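Local structure of KaiC-like domain-containing protein (Pyrococcus horikoshii, 3BS4) at residues S4-E9 / L42-K47; L38-S43 / N246-R251. The protein is of unknown function but carries a KaiC-like domain, probably with a RecA-like alpha/beta core of the kind found in many nucleotide-binding ATPases. One frame throughout, in Å; residues are numbered along the deposited sequence.

Contact 1. Residues S4-E9 / L42-K47; sequences SWEIEE and LSRKLK
Glu-6 reaches across to Arg-44 and Lys-45 on the last turns of helix 34-47 and gives one carboxylate oxygen to each, a compact example of how an acid can tie a chain terminus to a helix. The tight half centres on the ammonium of the buried Lys-45. Lys-45 NZ lies 2.7 Å from Glu-6 OE2, which offers its anti lone pair, and 2.8 Å from the backbone O of Ser-4. The Tyr-142 hydroxyl on strand 141-146 is a third partner, placing three oxygens around the ammonium, which probably offsets the cost of a charge on a largely buried side chain. The lysine chain bends at chi2 (-57°) and then runs extended, which carries NZ from the flank of the helix to the loop.

The looser half lies on the partly exposed side, where Arg-44 takes OE1 side-on. Arg-44 NE and NH2 stand 2.9 Å and 3.0 Å from Glu-6 OE1, and both hydrogen bonds are well short of straight. The carboxylate and guanidinium planes are 57° apart, unlike the flat pairing of two nitrogens with two oxygens. Nearer the backbone, CB of Glu-6 packs 3.9 Å from CB of Arg-44. A glutamine here would probably leave the ammonium of Lys-45 and the guanidinium of Arg-44 without their shared counter-charge.

The loop carrying the acid is itself braced. Ser-4 OG, also hydrogen-bonded to Asp-11, accepts from Glu-6 N at 2.8 Å, while Asp-11 receives the backbone N of Trp-5 as well. What results is an ST turn leading into helix 8-14, joined by a three-residue salt-bridge network to the C-terminal end of helix 34-47.

Contact 2. Residues L38-S43 / N246-R251; sequences LFYILS and NEPKLR
Tyr-40 lays one face of its ring against Pro-248, a CH-pi contact that joins helix 34-47 to strand 247-252, one of the two outermost strands, within this chain, of a mixed sheet. It illustrates how an aromatic side chain can join a helix to the margin of a sheet. Pro-248 CD sits over the middle of the Tyr-40 ring, 3.5 Å from its centroid and only 12° off the normal. Pro-248 CG follows on the same face at 3.9 Å from Tyr-40 CD2, and the two side chains cross at a slant. With CG anti to the backbone N (chi1 179°), the tyrosine stretches out from the helix and lies across the start of the strand.

Glu-247 is turned differently. Its extended chain runs alongside the tyrosine and points the same way, with the carboxylate and ring planes 19° apart. Contact here is through Glu-247 CG, 3.7 Å from Tyr-40 OH, and no hydrogen bond joins the two residues. The backbone O of Asn-246 approaches the ring obliquely, 3.5 Å from Tyr-40 CD1, while the Asn-246 side chain touches Phe-71 and its OD1 has a weak hydrogen bond from Arg-70 NE.

Within the helix, Ser-43 OG, one turn on, donates to Tyr-40 O at 2.7 Å.

Both contacts use helix 34-47, and both are partly buried, with one buried residue among the four that touch in each. Contact 1 holds the end of the helix to the N-terminal segment by charge and hydrogen bonds; contact 2 holds the preceding turns to the edge strand by ring and aliphatic packing, with no hydrogen bond across. The chemistry probably reflects the partner: an acid and a backbone carbonyl of a loop in one case, the proline-bearing start of a strand in the other. The contacts also adjoin directly, Glu-6 O lying 3.4 Å from Tyr-40 CE2, and Ile-7 packs on Leu-250. N-terminal segment, helix and last strand therefore pack together.

Contact 1. Residues S4-E9 / L42-K47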
ATOM      1  N   SER A   4     -13.037   2.555   7.482  1.00 22.91           N
ATOM      2  CA  SER A   4     -12.991   1.158   7.915  1.00 22.59           C
ATOM      3  C   SER A   4     -11.683   0.481   7.520  1.00 22.47           C
ATOM      4  O   SER A   4     -11.148   0.720   6.428  1.00 22.41           O
ATOM      5  CB  SER A   4     -14.158   0.370   7.328  1.00 23.08           C
ATOM      6  OG  SER A   4     -14.141  -0.988   7.740  1.00 23.43           O
ATOM      7  N   TRP A   5     -11.188  -0.382   8.401  1.00 22.12           N
ATOM      8  CA  TRP A   5     -10.137  -1.341   8.040  1.00 21.83           C
ATOM      9  C   TRP A   5     -10.600  -2.402   7.039  1.00 22.87           C
ATOM     10  O   TRP A   5      -9.773  -3.141   6.497  1.00 22.58           O
ATOM     11  CB  TRP A   5      -9.671  -2.055   9.306  1.00 21.61           C
ATOM     12  CG  TRP A   5      -8.881  -1.195  10.213  1.00 20.11           C
ATOM     13  CD1 TRP A   5      -9.328  -0.509  11.313  1.00 19.45           C
ATOM     14  CD2 TRP A   5      -7.477  -0.934  10.121  1.00 20.28           C
ATOM     15  NE1 TRP A   5      -8.286   0.162  11.907  1.00 20.42           N
ATOM     16  CE2 TRP A   5      -7.139  -0.071  11.187  1.00 19.91           C
ATOM     17  CE3 TRP A   5      -6.481  -1.329   9.225  1.00 20.08           C
ATOM     18  CZ2 TRP A   5      -5.839   0.402  11.390  1.00 21.29           C
ATOM     19  CZ3 TRP A   5      -5.183  -0.872   9.433  1.00 19.49           C
ATOM     20  CH2 TRP A   5      -4.874  -0.013  10.499  1.00 19.68           C
ATOM     21  N   GLU A   6     -11.923  -2.503   6.833  1.00 23.09           N
ATOM     22  CA  GLU A   6     -12.573  -3.561   6.036  1.00 24.74           C
ATOM     23  C   GLU A   6     -12.491  -4.950   6.672  1.00 25.19           C
ATOM     24  O   GLU A   6     -12.768  -5.972   6.024  1.00 25.59           O
ATOM     25  CB  GLU A   6     -12.054  -3.586   4.591  1.00 24.88           C
ATOM     26  CG  GLU A   6     -12.177  -2.244   3.865  1.00 26.24           C
ATOM     27  CD  GLU A   6     -13.616  -1.800   3.635  1.00 28.48           C
ATOM     28  OE1 GLU A   6     -14.521  -2.659   3.511  1.00 29.93           O
ATOM     29  OE2 GLU A   6     -13.839  -0.578   3.553  1.00 30.38           O
ATOM     30  N   ILE A   7     -12.107  -4.959   7.945  1.00 25.98           N
ATOM     31  CA  ILE A   7     -12.022  -6.153   8.764  1.00 27.16           C
ATOM     32  C   ILE A   7     -12.654  -5.749  10.088  1.00 27.12           C
ATOM     33  O   ILE A   7     -12.136  -4.886  10.795  1.00 26.89           O
ATOM     34  CB  ILE A   7     -10.558  -6.605   8.943  1.00 27.18           C
ATOM     35  CG1 ILE A   7      -9.967  -6.992   7.576  1.00 27.66           C
ATOM     36  CG2 ILE A   7     -10.458  -7.776   9.938  1.00 27.71           C
ATOM     37  CD1 ILE A   7      -8.471  -7.284   7.598  1.00 27.58           C
ATOM     38  N   GLU A   8     -13.800  -6.356  10.390  1.00 28.09           N
ATOM     39  CA  GLU A   8     -14.638  -5.927  11.505  1.00 29.03           C
ATOM     40  C   GLU A   8     -13.917  -5.979  12.851  1.00 28.26           C
ATOM     41  O   GLU A   8     -14.079  -5.091  13.696  1.00 28.15           O
ATOM     42  CB  GLU A   8     -15.921  -6.766  11.545  1.00 29.79           C
ATOM     43  CG  GLU A   8     -16.934  -6.317  12.603  1.00 33.97           C
ATOM     44  CD  GLU A   8     -17.747  -5.081  12.206  1.00 39.42           C
ATOM     45  OE1 GLU A   8     -17.439  -4.428  11.173  1.00 41.35           O
ATOM     46  OE2 GLU A   8     -18.713  -4.767  12.944  1.00 41.07           O
ATOM     47  N   GLU A   9     -13.101  -7.013  13.046  1.00 27.66           N
ATOM     48  CA  GLU A   9     -12.356  -7.161  14.292  1.00 27.59           C
ATOM     49  C   GLU A   9     -11.404  -5.996  14.551  1.00 26.74           C
ATOM     50  O   GLU A   9     -11.233  -5.568  15.683  1.00 26.43           O
ATOM     51  CB  GLU A   9     -11.605  -8.492  14.304  1.00 28.34           C
ATOM     52  CG  GLU A   9     -12.534  -9.693  14.475  1.00 32.74           C
ATOM     53  CD  GLU A   9     -12.872  -9.983  15.936  1.00 38.09           C
ATOM     54  OE1 GLU A   9     -12.794  -9.066  16.791  1.00 40.21           O
ATOM     55  OE2 GLU A   9     -13.220 -11.147  16.241  1.00 41.34           O
ATOM     56  N   LEU A  42      -7.437  -3.893  -0.094  1.00 17.91           N
ATOM     57  CA  LEU A  42      -7.424  -3.227  -1.397  1.00 19.34           C
ATOM     58  C   LEU A  42      -8.652  -3.617  -2.235  1.00 18.66           C
ATOM     59  O   LEU A  42      -9.355  -2.746  -2.782  1.00 19.30           O
ATOM     60  CB  LEU A  42      -6.139  -3.614  -2.146  1.00 18.70           C
ATOM     61  CG  LEU A  42      -5.937  -3.226  -3.617  1.00 21.81           C
ATOM     62  CD1 LEU A  42      -6.194  -1.773  -3.825  1.00 23.70           C
ATOM     63  CD2 LEU A  42      -4.511  -3.575  -4.048  1.00 21.23           C
ATOM     64  N   SER A  43      -8.922  -4.921  -2.312  1.00 19.36           N
ATOM     65  CA  SER A  43     -10.059  -5.399  -3.092  1.00 20.27           C
ATOM     66  C   SER A  43     -11.373  -4.811  -2.551  1.00 20.54           C
ATOM     67  O   SER A  43     -12.272  -4.469  -3.333  1.00 21.38           O
ATOM     68  CB  SER A  43     -10.107  -6.929  -3.114  1.00 20.46           C
ATOM     69  OG  SER A  43     -10.541  -7.458  -1.875  1.00 22.08           O
ATOM     70  N   ARG A  44     -11.480  -4.665  -1.235  1.00 20.62           N
ATOM     71  CA  ARG A  44     -12.706  -4.133  -0.631  1.00 21.85           C
ATOM     72  C   ARG A  44     -12.877  -2.646  -0.911  1.00 21.45           C
ATOM     73  O   ARG A  44     -13.996  -2.190  -1.126  1.00 22.55           O
ATOM     74  CB  ARG A  44     -12.740  -4.396   0.874  1.00 22.53           C
ATOM     75  CG  ARG A  44     -12.895  -5.866   1.233  1.00 25.75           C
ATOM     76  CD  ARG A  44     -14.353  -6.206   1.489  1.00 33.72           C
ATOM     77  NE  ARG A  44     -14.888  -5.389   2.582  1.00 38.03           N
ATOM     78  CZ  ARG A  44     -15.995  -5.667   3.267  1.00 41.34           C
ATOM     79  NH1 ARG A  44     -16.699  -6.758   2.991  1.00 42.40           N
ATOM     80  NH2 ARG A  44     -16.392  -4.855   4.240  1.00 42.84           N
ATOM     81  N   LYS A  45     -11.774  -1.895  -0.923  1.00 21.13           N
ATOM     82  CA  LYS A  45     -11.862  -0.459  -1.206  1.00 20.52           C
ATOM     83  C   LYS A  45     -12.266  -0.231  -2.664  1.00 21.10           C
ATOM     84  O   LYS A  45     -13.049   0.686  -2.960  1.00 21.87           O
ATOM     85  CB  LYS A  45     -10.545   0.266  -0.878  1.00 20.36           C
ATOM     86  CG  LYS A  45     -10.141   0.175   0.588  1.00 20.48           C
ATOM     87  CD  LYS A  45     -11.230   0.723   1.493  1.00 22.02           C
ATOM     88  CE  LYS A  45     -10.757   0.939   2.922  1.00 24.77           C
ATOM     89  NZ  LYS A  45     -11.899   1.338   3.806  1.00 24.59           N
ATOM     90  N   LEU A  46     -11.749  -1.075  -3.556  1.00 20.39           N
ATOM     91  CA  LEU A  46     -12.112  -1.008  -4.973  1.00 21.32           C
ATOM     92  C   LEU A  46     -13.577  -1.379  -5.174  1.00 21.92           C
ATOM     93  O   LEU A  46     -14.306  -0.676  -5.891  1.00 22.32           O
ATOM     94  CB  LEU A  46     -11.235  -1.927  -5.806  1.00 21.96           C
ATOM     95  CG  LEU A  46      -9.845  -1.412  -6.174  1.00 22.88           C
ATOM     96  CD1 LEU A  46      -9.003  -2.540  -6.763  1.00 25.57           C
ATOM     97  CD2 LEU A  46      -9.971  -0.231  -7.141  1.00 24.05           C
ATOM     98  N   LYS A  47     -14.007  -2.462  -4.531  1.00 22.59           N
ATOM     99  CA  LYS A  47     -15.378  -2.972  -4.733  1.00 23.56           C
ATOM    100  C   LYS A  47     -16.423  -2.037  -4.148  1.00 23.93           C
ATOM    101  O   LYS A  47     -17.597  -2.102  -4.533  1.00 25.08           O
ATOM    102  CB  LYS A  47     -15.547  -4.375  -4.137  1.00 23.72           C
ATOM    103  CG  LYS A  47     -14.948  -5.453  -4.968  1.00 24.34           C
ATOM    104  CD  LYS A  47     -14.972  -6.760  -4.189  1.00 27.73           C
ATOM    105  CE  LYS A  47     -14.445  -7.898  -5.001  1.00 28.51           C
ATOM    106  NZ  LYS A  47     -14.375  -9.134  -4.168  1.00 30.84           N
TER

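Contact 2. Residues L38-S43 / N246-R251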
ATOM      1  N   LEU A  38      -3.529  -7.397   3.110  1.00 18.98           N
ATOM      2  CA  LEU A  38      -3.515  -6.110   2.420  1.00 18.46           C
ATOM      3  C   LEU A  38      -4.245  -6.173   1.079  1.00 17.83           C
ATOM      4  O   LEU A  38      -4.986  -5.230   0.748  1.00 17.75           O
ATOM      5  CB  LEU A  38      -2.092  -5.578   2.226  1.00 18.32           C
ATOM      6  CG  LEU A  38      -2.078  -4.119   1.751  1.00 19.77           C
ATOM      7  CD1 LEU A  38      -2.957  -3.223   2.623  1.00 19.66           C
ATOM      8  CD2 LEU A  38      -0.700  -3.565   1.745  1.00 21.71           C
ATOM      9  N   PHE A  39      -4.045  -7.246   0.312  1.00 18.15           N
ATOM     10  CA  PHE A  39      -4.784  -7.381  -0.955  1.00 18.69           C
ATOM     11  C   PHE A  39      -6.286  -7.479  -0.707  1.00 18.54           C
ATOM     12  O   PHE A  39      -7.085  -6.940  -1.469  1.00 18.31           O
ATOM     13  CB  PHE A  39      -4.264  -8.550  -1.790  1.00 19.51           C
ATOM     14  CG  PHE A  39      -3.084  -8.184  -2.655  1.00 22.89           C
ATOM     15  CD1 PHE A  39      -3.269  -7.491  -3.852  1.00 24.87           C
ATOM     16  CD2 PHE A  39      -1.798  -8.552  -2.288  1.00 26.45           C
ATOM     17  CE1 PHE A  39      -2.174  -7.153  -4.672  1.00 26.41           C
ATOM     18  CE2 PHE A  39      -0.691  -8.213  -3.094  1.00 27.04           C
ATOM     19  CZ  PHE A  39      -0.883  -7.515  -4.287  1.00 25.71           C
ATOM     20  N   TYR A  40      -6.672  -8.136   0.379  1.00 18.26           N
ATOM     21  CA  TYR A  40      -8.082  -8.161   0.742  1.00 18.95           C
ATOM     22  C   TYR A  40      -8.639  -6.757   0.972  1.00 18.99           C
ATOM     23  O   TYR A  40      -9.671  -6.394   0.407  1.00 18.96           O
ATOM     24  CB  TYR A  40      -8.288  -9.042   1.971  1.00 19.01           C
ATOM     25  CG  TYR A  40      -9.724  -9.082   2.417  1.00 20.69           C
ATOM     26  CD1 TYR A  40     -10.644  -9.903   1.767  1.00 22.09           C
ATOM     27  CD2 TYR A  40     -10.165  -8.272   3.471  1.00 21.06           C
ATOM     28  CE1 TYR A  40     -11.971  -9.929   2.167  1.00 23.69           C
ATOM     29  CE2 TYR A  40     -11.506  -8.294   3.886  1.00 22.66           C
ATOM     30  CZ  TYR A  40     -12.393  -9.129   3.216  1.00 22.82           C
ATOM     31  OH  TYR A  40     -13.719  -9.149   3.603  1.00 25.28           O
ATOM     32  N   ILE A  41      -7.947  -5.968   1.787  1.00 18.08           N
ATOM     33  CA  ILE A  41      -8.348  -4.590   2.050  1.00 18.20           C
ATOM     34  C   ILE A  41      -8.462  -3.791   0.749  1.00 18.89           C
ATOM     35  O   ILE A  41      -9.466  -3.106   0.517  1.00 19.31           O
ATOM     36  CB  ILE A  41      -7.383  -3.923   3.044  1.00 19.15           C
ATOM     37  CG1 ILE A  41      -7.482  -4.627   4.405  1.00 19.47           C
ATOM     38  CG2 ILE A  41      -7.685  -2.423   3.185  1.00 18.01           C
ATOM     39  CD1 ILE A  41      -6.468  -4.151   5.430  1.00 21.09           C
ATOM     40  N   LEU A  42      -7.437  -3.893  -0.094  1.00 17.91           N
ATOM     41  CA  LEU A  42      -7.424  -3.227  -1.397  1.00 19.34           C
ATOM     42  C   LEU A  42      -8.652  -3.617  -2.235  1.00 18.66           C
ATOM     43  O   LEU A  42      -9.355  -2.746  -2.782  1.00 19.30           O
ATOM     44  CB  LEU A  42      -6.139  -3.614  -2.146  1.00 18.70           C
ATOM     45  CG  LEU A  42      -5.937  -3.226  -3.617  1.00 21.81           C
ATOM     46  CD1 LEU A  42      -6.194  -1.773  -3.825  1.00 23.70           C
ATOM     47  CD2 LEU A  42      -4.511  -3.575  -4.048  1.00 21.23           C
ATOM     48  N   SER A  43      -8.922  -4.921  -2.312  1.00 19.36           N
ATOM     49  CA  SER A  43     -10.059  -5.399  -3.092  1.00 20.27           C
ATOM     50  C   SER A  43     -11.373  -4.811  -2.551  1.00 20.54           C
ATOM     51  O   SER A  43     -12.272  -4.469  -3.333  1.00 21.38           O
ATOM     52  CB  SER A  43     -10.107  -6.929  -3.114  1.00 20.46           C
ATOM     53  OG  SER A  43     -10.541  -7.458  -1.875  1.00 22.08           O
ATOM     54  N   ASN A 246     -10.567 -16.126   0.669  1.00 29.41           N
ATOM     55  CA  ASN A 246      -9.673 -14.970   0.716  1.00 29.88           C
ATOM     56  C   ASN A 246      -9.902 -14.044   1.899  1.00 29.06           C
ATOM     57  O   ASN A 246      -9.146 -13.083   2.095  1.00 29.14           O
ATOM     58  CB  ASN A 246      -9.773 -14.197  -0.592  1.00 30.68           C
ATOM     59  CG  ASN A 246      -9.164 -14.951  -1.753  1.00 32.82           C
ATOM     60  OD1 ASN A 246      -8.123 -15.613  -1.620  1.00 36.06           O
ATOM     61  ND2 ASN A 246      -9.807 -14.856  -2.906  1.00 36.54           N
ATOM     62  N   GLU A 247     -10.931 -14.332   2.692  1.00 28.47           N
ATOM     63  CA  GLU A 247     -11.332 -13.442   3.777  1.00 27.93           C
ATOM     64  C   GLU A 247     -10.549 -13.739   5.042  1.00 26.36           C
ATOM     65  O   GLU A 247     -10.612 -14.864   5.551  1.00 25.96           O
ATOM     66  CB  GLU A 247     -12.828 -13.576   4.085  1.00 27.52           C
ATOM     67  CG  GLU A 247     -13.348 -12.522   5.059  1.00 29.88           C
ATOM     68  CD  GLU A 247     -14.780 -12.785   5.484  1.00 31.22           C
ATOM     69  OE1 GLU A 247     -15.330 -13.842   5.092  1.00 35.97           O
ATOM     70  OE2 GLU A 247     -15.354 -11.932   6.204  1.00 36.55           O
ATOM     71  N   PRO A 248      -9.826 -12.729   5.571  1.00 24.97           N
ATOM     72  CA  PRO A 248      -9.112 -12.960   6.816  1.00 24.33           C
ATOM     73  C   PRO A 248     -10.097 -12.960   7.966  1.00 24.38           C
ATOM     74  O   PRO A 248     -10.987 -12.100   8.041  1.00 25.20           O
ATOM     75  CB  PRO A 248      -8.182 -11.740   6.952  1.00 24.34           C
ATOM     76  CG  PRO A 248      -8.423 -10.883   5.755  1.00 24.03           C
ATOM     77  CD  PRO A 248      -9.673 -11.341   5.089  1.00 24.56           C
ATOM     78  N   LYS A 249      -9.934 -13.929   8.857  1.00 23.49           N
ATOM     79  CA  LYS A 249     -10.789 -14.069  10.013  1.00 24.13           C
ATOM     80  C   LYS A 249      -9.923 -13.902  11.261  1.00 23.17           C
ATOM     81  O   LYS A 249      -9.035 -14.715  11.507  1.00 23.03           O
ATOM     82  CB  LYS A 249     -11.446 -15.446   9.977  1.00 24.06           C
ATOM     83  CG  LYS A 249     -12.358 -15.689   8.768  1.00 27.52           C
ATOM     84  CD  LYS A 249     -13.468 -14.637   8.710  1.00 32.03           C
ATOM     85  CE  LYS A 249     -14.771 -15.218   8.203  1.00 35.91           C
ATOM     86  NZ  LYS A 249     -15.313 -16.198   9.188  1.00 39.53           N
ATOM     87  N   LEU A 250     -10.176 -12.847  12.028  1.00 23.09           N
ATOM     88  CA  LEU A 250      -9.323 -12.469  13.159  1.00 23.40           C
ATOM     89  C   LEU A 250      -9.978 -12.766  14.493  1.00 23.56           C
ATOM     90  O   LEU A 250     -11.190 -12.680  14.606  1.00 24.49           O
ATOM     91  CB  LEU A 250      -9.005 -10.973  13.104  1.00 23.60           C
ATOM     92  CG  LEU A 250      -7.822 -10.558  12.217  1.00 22.82           C
ATOM     93  CD1 LEU A 250      -8.128 -10.739  10.737  1.00 25.18           C
ATOM     94  CD2 LEU A 250      -7.486  -9.088  12.488  1.00 23.13           C
ATOM     95  N   ARG A 251      -9.164 -13.080  15.493  1.00 22.87           N
ATOM     96  CA  ARG A 251      -9.630 -13.348  16.862  1.00 23.58           C
ATOM     97  C   ARG A 251      -8.685 -12.625  17.808  1.00 23.96           C
ATOM     98  O   ARG A 251      -7.487 -12.900  17.816  1.00 22.69           O
ATOM     99  CB  ARG A 251      -9.599 -14.860  17.144  1.00 23.78           C
ATOM    100  CG  ARG A 251      -9.863 -15.243  18.616  1.00 24.39           C
ATOM    101  CD  ARG A 251      -9.701 -16.758  18.844  1.00 24.82           C
ATOM    102  NE  ARG A 251      -8.299 -17.182  18.745  1.00 26.17           N
ATOM    103  CZ  ARG A 251      -7.396 -17.031  19.712  1.00 27.48           C
ATOM    104  NH1 ARG A 251      -7.736 -16.458  20.863  1.00 28.62           N
ATOM    105  NH2 ARG A 251      -6.144 -17.437  19.526  1.00 27.09           N
TER